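Local coordinates for protein amidohydrolase (Pseudomonas aeruginosa, PDB 2I5G) that probably acts as a metal-dependent dipeptidase of the membrane dipeptidase (M19) family, built on a TIM-barrel fold, at residues F98-I102 / F140-I144; V105-K109 / E147-I153; S172-V176 / V318-V322. The protein carries 2 engineered substitutions. All coordinates share one frame; numbering follows the deposited sequence.

Contact 1 (F98-I102 / F140-I144); sequences FEDQI and FGREI
The ring of Phe-140 pushes from the helix into the turn formed by Phe-98 to Gln-101 and meets mostly backbone there. Its CG stands anti to the backbone N (chi1 -174°), which carries the ring off the helix toward the loop. Phe-140 CZ lies 3.4 Å from Asp-100 O, and Phe-140 CE2 3.7 Å from Glu-99 O, both oxygens approaching obliquely, while the backbone N of Gln-101 comes up to the ring edge, near its plane. The turn is of type II' and is closed by the bond from Gln-101 N to Phe-98 O.

Ile-102 runs past Phe-140 in the opposite direction, its CG1 3.7 Å from Phe-140 CE1. Farther out, Ile-102 CD1 reaches Glu-143; the two side chains cross at about a right angle, the methyl lying against both CB and the carboxylate end of Glu-143, 3.5 Å from Glu-143 OE1. Ile-144 uses both branches: Ile-144 CD1 is 4.1 Å from Ile-102 CG1, and Ile-144 CG2 meets the Phe-98 ring obliquely, 4.1 Å from Phe-98 CD2.

The second subunit also reaches this contact. Its Arg-270 forms a salt bridge with Glu-143, its Tyr-268 hydroxyl bonds to Asp-100 O and Ile-102 N, and its Lys-266 makes a cation-pi contact with Phe-140.

Within the chain, then, the turn and helix 139-151 are joined by apolar packing and by ring contacts with peptide groups, while Glu-143 and the backbone of Asp-100 and Ile-102 bond to the partner subunit, making the contact part of the dimer interface of this M19-family protein.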
ATOM      1  N   PHE A  98       0.304  -2.197  10.377  1.00  9.99           N
ATOM      2  CA  PHE A  98      -1.132  -2.023  10.597  1.00  8.41           C
ATOM      3  C   PHE A  98      -1.904  -2.637   9.434  1.00 10.00           C
ATOM      4  O   PHE A  98      -3.126  -2.794   9.504  1.00 11.18           O
ATOM      5  CB  PHE A  98      -1.526  -0.543  10.652  1.00  6.68           C
ATOM      6  CG  PHE A  98      -0.863   0.239  11.740  1.00  3.60           C
ATOM      7  CD1 PHE A  98      -0.756  -0.273  13.028  1.00  1.70           C
ATOM      8  CD2 PHE A  98      -0.402   1.532  11.487  1.00  1.98           C
ATOM      9  CE1 PHE A  98      -0.203   0.492  14.049  1.00  2.16           C
ATOM     10  CE2 PHE A  98       0.152   2.308  12.497  1.00  1.70           C
ATOM     11  CZ  PHE A  98       0.252   1.790  13.779  1.00  5.34           C
ATOM     12  N   GLU A  99      -1.194  -2.968   8.360  1.00  8.98           N
ATOM     13  CA  GLU A  99      -1.830  -3.520   7.171  1.00 10.87           C
ATOM     14  C   GLU A  99      -2.993  -2.605   6.747  1.00  9.38           C
ATOM     15  O   GLU A  99      -2.785  -1.404   6.540  1.00  7.95           O
ATOM     16  CB  GLU A  99      -2.294  -4.958   7.436  1.00 19.60           C
ATOM     17  CG  GLU A  99      -1.113  -5.932   7.551  1.00 26.89           C
ATOM     18  CD  GLU A  99      -1.516  -7.400   7.711  1.00 31.06           C
ATOM     19  OE1 GLU A  99      -0.598  -8.254   7.759  1.00 33.07           O
ATOM     20  OE2 GLU A  99      -2.730  -7.702   7.792  1.00 31.26           O
ATOM     21  N   ASP A 100      -4.205  -3.138   6.618  1.00 10.65           N
ATOM     22  CA  ASP A 100      -5.335  -2.301   6.215  1.00 10.01           C
ATOM     23  C   ASP A 100      -6.359  -2.154   7.327  1.00  9.78           C
ATOM     24  O   ASP A 100      -7.502  -1.771   7.096  1.00  9.75           O
ATOM     25  CB  ASP A 100      -6.016  -2.876   4.979  1.00 11.49           C
ATOM     26  CG  ASP A 100      -6.589  -4.250   5.223  1.00 13.14           C
ATOM     27  OD1 ASP A 100      -7.389  -4.716   4.384  1.00 13.68           O
ATOM     28  OD2 ASP A 100      -6.232  -4.865   6.250  1.00 15.46           O
ATOM     29  N   GLN A 101      -5.941  -2.449   8.546  1.00  8.46           N
ATOM     30  CA  GLN A 101      -6.834  -2.352   9.682  1.00  7.93           C
ATOM     31  C   GLN A 101      -6.481  -1.159  10.548  1.00  8.11           C
ATOM     32  O   GLN A 101      -5.339  -1.021  10.974  1.00  9.60           O
ATOM     33  CB  GLN A 101      -6.744  -3.634  10.503  1.00 11.11           C
ATOM     34  CG  GLN A 101      -6.968  -4.874   9.673  1.00  8.42           C
ATOM     35  CD  GLN A 101      -8.299  -4.840   8.967  1.00  9.88           C
ATOM     36  OE1 GLN A 101      -9.351  -4.746   9.602  1.00 11.93           O
ATOM     37  NE2 GLN A 101      -8.267  -4.909   7.645  1.00  9.81           N
ATOM     38  N   ILE A 102      -7.464  -0.303  10.805  1.00  6.33           N
ATOM     39  CA  ILE A 102      -7.264   0.874  11.642  1.00  7.73           C
ATOM     40  C   ILE A 102      -7.359   0.402  13.089  1.00  7.34           C
ATOM     41  O   ILE A 102      -6.977   1.111  14.024  1.00  7.25           O
ATOM     42  CB  ILE A 102      -8.350   1.953  11.376  1.00 15.76           C
ATOM     43  CG1 ILE A 102      -8.319   2.375   9.902  1.00 16.81           C
ATOM     44  CG2 ILE A 102      -8.112   3.178  12.259  1.00 15.48           C
ATOM     45  CD1 ILE A 102      -9.407   3.376   9.523  1.00 17.02           C
ATOM     46  N   PHE A 140      -6.657   6.750   3.422  1.00  8.67           N
ATOM     47  CA  PHE A 140      -6.504   5.778   4.500  1.00  7.68           C
ATOM     48  C   PHE A 140      -5.480   6.289   5.515  1.00  8.34           C
ATOM     49  O   PHE A 140      -5.624   6.085   6.725  1.00  7.88           O
ATOM     50  CB  PHE A 140      -6.051   4.439   3.929  1.00  3.15           C
ATOM     51  CG  PHE A 140      -6.012   3.330   4.937  1.00  3.57           C
ATOM     52  CD1 PHE A 140      -7.180   2.868   5.533  1.00  4.99           C
ATOM     53  CD2 PHE A 140      -4.804   2.732   5.285  1.00  4.20           C
ATOM     54  CE1 PHE A 140      -7.148   1.822   6.462  1.00  5.35           C
ATOM     55  CE2 PHE A 140      -4.762   1.682   6.215  1.00  4.21           C
ATOM     56  CZ  PHE A 140      -5.936   1.230   6.801  1.00  4.49           C
ATOM     57  N   GLY A 141      -4.447   6.963   5.016  1.00  6.16           N
ATOM     58  CA  GLY A 141      -3.425   7.506   5.893  1.00  8.30           C
ATOM     59  C   GLY A 141      -3.952   8.544   6.873  1.00  8.67           C
ATOM     60  O   GLY A 141      -3.474   8.636   7.999  1.00  8.78           O
ATOM     61  N   ARG A 142      -4.936   9.332   6.456  1.00  8.58           N
ATOM     62  CA  ARG A 142      -5.492  10.350   7.336  1.00 10.97           C
ATOM     63  C   ARG A 142      -6.290   9.690   8.453  1.00 11.94           C
ATOM     64  O   ARG A 142      -6.429  10.248   9.543  1.00 11.69           O
ATOM     65  CB  ARG A 142      -6.398  11.303   6.557  1.00 22.08           C
ATOM     66  CG  ARG A 142      -5.735  11.959   5.366  1.00 26.61           C
ATOM     67  CD  ARG A 142      -6.684  12.941   4.709  1.00 29.05           C
ATOM     68  NE  ARG A 142      -6.829  14.159   5.501  1.00 33.66           N
ATOM     69  CZ  ARG A 142      -5.953  15.161   5.496  1.00 36.80           C
ATOM     70  NH1 ARG A 142      -4.865  15.097   4.737  1.00 38.02           N
ATOM     71  NH2 ARG A 142      -6.164  16.232   6.250  1.00 39.05           N
ATOM     72  N   GLU A 143      -6.828   8.505   8.178  1.00 16.86           N
ATOM     73  CA  GLU A 143      -7.589   7.793   9.190  1.00 15.71           C
ATOM     74  C   GLU A 143      -6.601   7.183  10.170  1.00 15.52           C
ATOM     75  O   GLU A 143      -6.865   7.113  11.372  1.00 17.69           O
ATOM     76  CB  GLU A 143      -8.452   6.697   8.561  1.00 12.38           C
ATOM     77  CG  GLU A 143      -9.476   7.216   7.563  1.00 11.42           C
ATOM     78  CD  GLU A 143     -10.562   6.198   7.242  1.00 10.23           C
ATOM     79  OE1 GLU A 143     -11.402   5.926   8.126  1.00  8.98           O
ATOM     80  OE2 GLU A 143     -10.571   5.675   6.104  1.00  8.57           O
ATOM     81  N   ILE A 144      -5.455   6.746   9.658  1.00  8.86           N
ATOM     82  CA  ILE A 144      -4.444   6.166  10.523  1.00  7.79           C
ATOM     83  C   ILE A 144      -3.855   7.232  11.439  1.00  7.15           C
ATOM     84  O   ILE A 144      -3.641   6.983  12.617  1.00  8.92           O
ATOM     85  CB  ILE A 144      -3.313   5.491   9.714  1.00  4.44           C
ATOM     86  CG1 ILE A 144      -3.842   4.231   9.034  1.00  3.87           C
ATOM     87  CG2 ILE A 144      -2.174   5.093  10.641  1.00  5.40           C
ATOM     88  CD1 ILE A 144      -4.269   3.132  10.010  1.00  2.98           C
TER

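Contact 2 (V105-K109 / E147-I153); sequences VEVFK and EMNRVGI
Lys-109 lies along the end of the neighbouring helix, touching Val-151, Gly-152 and Ile-153 in turn. Its CB packs against CG1 of Val-151, and Lys-109 CB is also 3.9 Å from Ile-153 CD1. CG stays beside the same valine methyl, placed there by a first torsion that sets it anti to the backbone N (chi1 173°). The chain bends at chi2 and then runs straight, with Lys-109 CD 3.9 Å from Ile-153 CG1 and CE passing Gly-152 O. At the tip, Lys-109 NZ donates to Gly-152 O at 3.1 Å, tilted 31° from the carbonyl plane. Gly-152 leaves the helix with positive phi, and Met-148 O accepts from the N atoms of both Gly-152 and Ile-153, fastening the turn that presents this carbonyl.

One turn earlier, Val-105 CB sits 3.6 Å from Glu-147 CG, and Val-105 CG1 is 3.8 Å from CG of selenomethionine Met-148. Arg-150 grips the Glu-147 carboxylate side-on through NE and NH2. A water bridges the helices, accepting from Glu-106 N at 2.9 Å and donating to Glu-147 OE2.

Trp-323 of the C-terminal region adds a third element, in cation-pi contact with Lys-109. The segment axes cross at -37°, 9.8 Å apart at closest approach, and Met-148 and Ile-153 also pack on Val-116 of strand 113-117; two successive outer helices of the barrel thus lie side by side against its parallel strands.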
ATOM      1  N   VAL A 105      -3.990  -0.161  15.240  1.00  9.13           N
ATOM      2  CA  VAL A 105      -3.279   0.928  15.893  1.00  8.46           C
ATOM      3  C   VAL A 105      -3.456   0.773  17.401  1.00  9.19           C
ATOM      4  O   VAL A 105      -2.502   0.892  18.160  1.00 10.11           O
ATOM      5  CB  VAL A 105      -3.803   2.316  15.453  1.00  2.95           C
ATOM      6  CG1 VAL A 105      -3.128   3.404  16.282  1.00  1.14           C
ATOM      7  CG2 VAL A 105      -3.524   2.534  13.966  1.00  1.14           C
ATOM      8  N   GLU A 106      -4.673   0.484  17.835  1.00 13.40           N
ATOM      9  CA  GLU A 106      -4.937   0.306  19.256  1.00 15.87           C
ATOM     10  C   GLU A 106      -4.349  -1.007  19.788  1.00 16.03           C
ATOM     11  O   GLU A 106      -3.949  -1.088  20.950  1.00 17.88           O
ATOM     12  CB  GLU A 106      -6.442   0.345  19.504  1.00 33.99           C
ATOM     13  CG  GLU A 106      -6.864   0.054  20.929  1.00 40.41           C
ATOM     14  CD  GLU A 106      -8.345   0.287  21.139  1.00 44.17           C
ATOM     15  OE1 GLU A 106      -9.154  -0.270  20.360  1.00 46.42           O
ATOM     16  OE2 GLU A 106      -8.702   1.029  22.078  1.00 45.45           O
ATOM     17  N   VAL A 107      -4.300  -2.028  18.936  1.00 14.47           N
ATOM     18  CA  VAL A 107      -3.769  -3.335  19.313  1.00 12.45           C
ATOM     19  C   VAL A 107      -2.289  -3.257  19.656  1.00 12.40           C
ATOM     20  O   VAL A 107      -1.851  -3.776  20.685  1.00 13.00           O
ATOM     21  CB  VAL A 107      -3.925  -4.375  18.168  1.00  9.06           C
ATOM     22  CG1 VAL A 107      -3.259  -5.685  18.566  1.00  5.97           C
ATOM     23  CG2 VAL A 107      -5.393  -4.605  17.855  1.00  6.05           C
ATOM     24  N   PHE A 108      -1.514  -2.620  18.785  1.00 10.67           N
ATOM     25  CA  PHE A 108      -0.078  -2.510  19.015  1.00 10.17           C
ATOM     26  C   PHE A 108       0.220  -1.624  20.205  1.00 10.43           C
ATOM     27  O   PHE A 108       1.161  -1.874  20.961  1.00 10.68           O
ATOM     28  CB  PHE A 108       0.626  -1.993  17.759  1.00  5.75           C
ATOM     29  CG  PHE A 108       0.828  -3.049  16.712  1.00  4.12           C
ATOM     30  CD1 PHE A 108       1.559  -4.200  17.004  1.00  4.39           C
ATOM     31  CD2 PHE A 108       0.283  -2.902  15.439  1.00  1.66           C
ATOM     32  CE1 PHE A 108       1.747  -5.191  16.042  1.00  3.49           C
ATOM     33  CE2 PHE A 108       0.461  -3.887  14.468  1.00  1.14           C
ATOM     34  CZ  PHE A 108       1.196  -5.035  14.770  1.00  1.70           C
ATOM     35  N   LYS A 109      -0.587  -0.583  20.368  1.00 10.99           N
ATOM     36  CA  LYS A 109      -0.419   0.313  21.493  1.00 10.31           C
ATOM     37  C   LYS A 109      -0.564  -0.524  22.756  1.00 11.36           C
ATOM     38  O   LYS A 109       0.201  -0.353  23.703  1.00 13.90           O
ATOM     39  CB  LYS A 109      -1.484   1.407  21.463  1.00  4.03           C
ATOM     40  CG  LYS A 109      -1.502   2.297  22.693  1.00  3.42           C
ATOM     41  CD  LYS A 109      -0.227   3.096  22.863  1.00  1.14           C
ATOM     42  CE  LYS A 109      -0.281   3.862  24.179  1.00  1.14           C
ATOM     43  NZ  LYS A 109       0.911   4.719  24.394  1.00  1.14           N
ATOM     44  N   GLU A 147      -6.486   7.953  14.299  1.00  8.23           N
ATOM     45  CA  GLU A 147      -6.513   6.924  15.340  1.00  8.50           C
ATOM     46  C   GLU A 147      -5.246   6.951  16.194  1.00  8.48           C
ATOM     47  O   GLU A 147      -5.312   6.753  17.406  1.00  8.60           O
ATOM     48  CB  GLU A 147      -6.688   5.525  14.740  1.00 15.46           C
ATOM     49  CG  GLU A 147      -6.740   4.412  15.799  1.00 14.84           C
ATOM     50  CD  GLU A 147      -8.022   4.435  16.637  1.00 16.79           C
ATOM     51  OE1 GLU A 147      -8.570   5.534  16.874  1.00 17.34           O
ATOM     52  OE2 GLU A 147      -8.478   3.357  17.075  1.00 14.98           O
HETATM   53  N   MSE A 148      -4.097   7.191  15.569  1.00  8.55           N
HETATM   54  CA  MSE A 148      -2.836   7.262  16.305  1.00 10.40           C
HETATM   55  C   MSE A 148      -2.874   8.407  17.324  1.00 11.15           C
HETATM   56  O   MSE A 148      -2.310   8.294  18.417  1.00 11.99           O
HETATM   57  CB  MSE A 148      -1.657   7.453  15.344  1.00 17.81           C
HETATM   58  CG  MSE A 148      -1.307   6.207  14.547  1.00 22.32           C
HETATM   59 SE   MSE A 148       0.145   6.442  13.267  1.00 30.52          SE
HETATM   60  CE  MSE A 148       1.593   6.672  14.528  1.00 29.55           C
ATOM     61  N   ASN A 149      -3.539   9.506  16.968  1.00 13.30           N
ATOM     62  CA  ASN A 149      -3.648  10.646  17.872  1.00 13.70           C
ATOM     63  C   ASN A 149      -4.555  10.288  19.038  1.00 14.47           C
ATOM     64  O   ASN A 149      -4.313  10.692  20.175  1.00 15.27           O
ATOM     65  CB  ASN A 149      -4.239  11.867  17.160  1.00 16.75           C
ATOM     66  CG  ASN A 149      -3.292  12.473  16.152  1.00 16.39           C
ATOM     67  OD1 ASN A 149      -2.086  12.261  16.221  1.00 18.15           O
ATOM     68  ND2 ASN A 149      -3.831  13.250  15.221  1.00 13.90           N
ATOM     69  N   ARG A 150      -5.600   9.526  18.740  1.00 20.66           N
ATOM     70  CA  ARG A 150      -6.571   9.115  19.747  1.00 20.97           C
ATOM     71  C   ARG A 150      -6.012   8.064  20.704  1.00 20.25           C
ATOM     72  O   ARG A 150      -6.218   8.138  21.917  1.00 20.79           O
ATOM     73  CB  ARG A 150      -7.813   8.564  19.050  1.00 14.39           C
ATOM     74  CG  ARG A 150      -9.013   8.378  19.946  1.00 15.44           C
ATOM     75  CD  ARG A 150     -10.148   7.729  19.165  1.00 17.59           C
ATOM     76  NE  ARG A 150      -9.860   6.326  18.892  1.00 18.25           N
ATOM     77  CZ  ARG A 150      -9.871   5.371  19.819  1.00 18.55           C
ATOM     78  NH1 ARG A 150     -10.164   5.673  21.079  1.00 13.25           N
ATOM     79  NH2 ARG A 150      -9.579   4.117  19.490  1.00 16.19           N
ATOM     80  N   VAL A 151      -5.299   7.093  20.148  1.00  7.03           N
ATOM     81  CA  VAL A 151      -4.714   6.002  20.923  1.00  7.45           C
ATOM     82  C   VAL A 151      -3.437   6.390  21.671  1.00  7.50           C
ATOM     83  O   VAL A 151      -3.127   5.825  22.723  1.00  7.21           O
ATOM     84  CB  VAL A 151      -4.428   4.782  19.996  1.00 16.23           C
ATOM     85  CG1 VAL A 151      -3.653   3.717  20.737  1.00 16.25           C
ATOM     86  CG2 VAL A 151      -5.744   4.206  19.485  1.00 17.10           C
ATOM     87  N   GLY A 152      -2.693   7.345  21.121  1.00  8.85           N
ATOM     88  CA  GLY A 152      -1.477   7.782  21.776  1.00  8.01           C
ATOM     89  C   GLY A 152      -0.183   7.199  21.236  1.00  9.24           C
ATOM     90  O   GLY A 152       0.662   6.755  22.008  1.00  9.24           O
ATOM     91  N   ILE A 153      -0.025   7.184  19.916  1.00 13.55           N
ATOM     92  CA  ILE A 153       1.196   6.678  19.303  1.00 12.74           C
ATOM     93  C   ILE A 153       1.748   7.819  18.480  1.00 13.87           C
ATOM     94  O   ILE A 153       1.068   8.342  17.609  1.00 12.71           O
ATOM     95  CB  ILE A 153       0.936   5.481  18.373  1.00  9.39           C
ATOM     96  CG1 ILE A 153       0.583   4.241  19.205  1.00  8.47           C
ATOM     97  CG2 ILE A 153       2.164   5.223  17.510  1.00  8.10           C
ATOM     98  CD1 ILE A 153       0.312   2.997  18.380  1.00  8.13           C
TER
HETATM   99  O   HOH W   1      -7.271   0.914  16.567  1.00 18.45           O

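Contact 3 (S172-V176 / V318-V322); sequences SKKPV and VLRDV
The polar part of this contact is the grip of Lys-174 on Asp-321. Lys-174 NZ donates to Asp-321 O, in the backbone, at 2.8 Å, coming from above the carbonyl plane, 42° out of it. The same nitrogen forms a salt bridge with the carboxylate, Lys-174 NZ lying 3.2 Å from Asp-321 OD1, which it meets nearly along the C-O axis. Lys-174 bends at chi2 (-66°) and is extended beyond, and CD and CE run alongside Asp-321, near its OD1 and backbone O; the two side chains cross obliquely.

Apolar contacts centre on Pro-175. Pro-175 CB touches Val-318 CG2 at 3.7 Å, and Pro-175 CD lies 4.0 Å from Val-322 CG1; that methyl also packs on Pro-175 O. At the ring atom between these two, Pro-175 CG lies 3.8 Å from Asp-321 OD2, ring and carboxylate-bearing chain meeting at about a right angle.

Within the loop, Ser-172 OG donates to Lys-174 O at 2.7 Å, tying together the turn that follows helix 162-171. Farther along, the backbone of Val-176 bonds to that of Phe-207, while Val-318 reaches Met-154 of strand 154-156.

The two carboxylate oxygens have different surroundings in this contact, OD1 meeting the ammonium and OD2 the proline ring. With the main-chain carbonyl of Asp-321 bound as well, the lysine has two acceptors on one residue, an arrangement that probably stabilises its positive charge while proline and valines pack beside it, joining the loop to helix 304-323.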
ATOM      1  N   SER A 172      -1.935  15.892  12.132  1.00 20.34           N
ATOM      2  CA  SER A 172      -1.906  15.432  13.517  1.00 21.70           C
ATOM      3  C   SER A 172      -2.173  16.563  14.489  1.00 21.46           C
ATOM      4  O   SER A 172      -1.754  17.701  14.268  1.00 22.81           O
ATOM      5  CB  SER A 172      -0.561  14.798  13.857  1.00 37.19           C
ATOM      6  OG  SER A 172       0.429  15.796  14.007  1.00 38.22           O
ATOM      7  N   LYS A 173      -2.868  16.233  15.570  1.00 25.42           N
ATOM      8  CA  LYS A 173      -3.211  17.199  16.610  1.00 24.16           C
ATOM      9  C   LYS A 173      -2.224  17.075  17.760  1.00 22.83           C
ATOM     10  O   LYS A 173      -2.359  17.720  18.801  1.00 22.82           O
ATOM     11  CB  LYS A 173      -4.637  16.945  17.098  1.00 17.66           C
ATOM     12  CG  LYS A 173      -5.670  17.208  16.021  1.00 17.42           C
ATOM     13  CD  LYS A 173      -7.038  16.720  16.408  1.00 17.64           C
ATOM     14  CE  LYS A 173      -8.002  16.998  15.278  1.00 18.90           C
ATOM     15  NZ  LYS A 173      -9.341  16.426  15.539  1.00 21.43           N
ATOM     16  N   LYS A 174      -1.229  16.225  17.550  1.00 20.38           N
ATOM     17  CA  LYS A 174      -0.187  15.980  18.528  1.00 18.02           C
ATOM     18  C   LYS A 174       1.135  16.080  17.792  1.00 16.28           C
ATOM     19  O   LYS A 174       1.238  15.688  16.627  1.00 16.71           O
ATOM     20  CB  LYS A 174      -0.336  14.584  19.136  1.00 20.53           C
ATOM     21  CG  LYS A 174      -1.469  14.444  20.138  1.00 21.72           C
ATOM     22  CD  LYS A 174      -1.215  15.277  21.387  1.00 19.95           C
ATOM     23  CE  LYS A 174      -2.154  14.854  22.503  1.00 19.69           C
ATOM     24  NZ  LYS A 174      -1.887  15.547  23.798  1.00 23.12           N
ATOM     25  N   PRO A 175       2.168  16.602  18.463  1.00 11.87           N
ATOM     26  CA  PRO A 175       3.487  16.750  17.851  1.00 11.67           C
ATOM     27  C   PRO A 175       3.952  15.485  17.137  1.00 11.63           C
ATOM     28  O   PRO A 175       3.709  14.374  17.608  1.00 12.91           O
ATOM     29  CB  PRO A 175       4.376  17.092  19.043  1.00 10.89           C
ATOM     30  CG  PRO A 175       3.448  17.830  19.950  1.00 10.77           C
ATOM     31  CD  PRO A 175       2.200  16.993  19.883  1.00 12.14           C
ATOM     32  N   VAL A 176       4.597  15.654  15.989  1.00 14.36           N
ATOM     33  CA  VAL A 176       5.142  14.521  15.249  1.00 14.69           C
ATOM     34  C   VAL A 176       6.660  14.686  15.303  1.00 14.88           C
ATOM     35  O   VAL A 176       7.160  15.668  15.859  1.00 14.68           O
ATOM     36  CB  VAL A 176       4.664  14.498  13.789  1.00 13.31           C
ATOM     37  CG1 VAL A 176       3.145  14.329  13.750  1.00 13.19           C
ATOM     38  CG2 VAL A 176       5.086  15.767  13.084  1.00 14.02           C
ATOM     39  N   VAL A 318       7.976  15.723  24.935  1.00 12.65           N
ATOM     40  CA  VAL A 318       7.103  15.490  23.788  1.00 12.50           C
ATOM     41  C   VAL A 318       6.342  14.167  23.918  1.00 13.87           C
ATOM     42  O   VAL A 318       5.169  14.076  23.551  1.00 14.64           O
ATOM     43  CB  VAL A 318       7.897  15.486  22.467  1.00 10.59           C
ATOM     44  CG1 VAL A 318       8.736  14.225  22.360  1.00  9.02           C
ATOM     45  CG2 VAL A 318       6.944  15.598  21.303  1.00  7.33           C
ATOM     46  N   LEU A 319       7.010  13.142  24.437  1.00 14.98           N
ATOM     47  CA  LEU A 319       6.369  11.848  24.624  1.00 15.67           C
ATOM     48  C   LEU A 319       5.276  11.993  25.664  1.00 16.95           C
ATOM     49  O   LEU A 319       4.263  11.303  25.609  1.00 18.20           O
ATOM     50  CB  LEU A 319       7.385  10.799  25.084  1.00 10.31           C
ATOM     51  CG  LEU A 319       8.305  10.278  23.975  1.00  9.02           C
ATOM     52  CD1 LEU A 319       9.350   9.348  24.548  1.00  7.17           C
ATOM     53  CD2 LEU A 319       7.462   9.561  22.931  1.00  9.22           C
ATOM     54  N   ARG A 320       5.486  12.897  26.616  1.00 10.01           N
ATOM     55  CA  ARG A 320       4.507  13.132  27.665  1.00 11.71           C
ATOM     56  C   ARG A 320       3.298  13.791  27.016  1.00 11.84           C
ATOM     57  O   ARG A 320       2.145  13.458  27.310  1.00 10.26           O
ATOM     58  CB  ARG A 320       5.096  14.048  28.739  1.00 34.24           C
ATOM     59  CG  ARG A 320       4.176  14.313  29.918  1.00 40.10           C
ATOM     60  CD  ARG A 320       4.807  15.322  30.874  1.00 45.99           C
ATOM     61  NE  ARG A 320       6.030  14.813  31.495  1.00 50.78           N
ATOM     62  CZ  ARG A 320       6.058  13.862  32.427  1.00 52.87           C
ATOM     63  NH1 ARG A 320       4.924  13.313  32.851  1.00 52.99           N
ATOM     64  NH2 ARG A 320       7.217  13.455  32.935  1.00 51.57           N
ATOM     65  N   ASP A 321       3.580  14.727  26.115  1.00 20.61           N
ATOM     66  CA  ASP A 321       2.536  15.442  25.401  1.00 21.07           C
ATOM     67  C   ASP A 321       1.697  14.455  24.594  1.00 20.93           C
ATOM     68  O   ASP A 321       0.487  14.363  24.782  1.00 22.06           O
ATOM     69  CB  ASP A 321       3.153  16.464  24.442  1.00 25.12           C
ATOM     70  CG  ASP A 321       2.135  17.461  23.906  1.00 27.57           C
ATOM     71  OD1 ASP A 321       0.941  17.110  23.794  1.00 26.61           O
ATOM     72  OD2 ASP A 321       2.535  18.601  23.585  1.00 29.33           O
ATOM     73  N   VAL A 322       2.355  13.708  23.711  1.00 12.42           N
ATOM     74  CA  VAL A 322       1.671  12.751  22.842  1.00 12.26           C
ATOM     75  C   VAL A 322       0.940  11.585  23.516  1.00 11.72           C
ATOM     76  O   VAL A 322      -0.098  11.156  23.027  1.00 12.08           O
ATOM     77  CB  VAL A 322       2.641  12.177  21.795  1.00 38.26           C
ATOM     78  CG1 VAL A 322       3.240  13.310  20.970  1.00 37.20           C
ATOM     79  CG2 VAL A 322       3.728  11.382  22.481  1.00 38.69           C
TER

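From the N terminus, the chain leaves strand 86-92 and enters the loop of contact 1, then helix 103-110 of contact 2, before strand 113-117 leads on to helix 139-151. That helix closes both: its first turns meet 98-102 and its last meet 105-109, so the two loops cross, each spanning 37 intervening residues. The contacts also touch directly, as where Phe-98 packs on Val-105 and Phe-108. Contact 3 opens only afterwards, past helix 162-171, and closes, after 141 intervening residues, on helix 304-323, bringing the C-terminal helix to the lead-in of strand 177-181. Ser-172 and Lys-174 lie against Asn-149, linking contact 3 to contact 2.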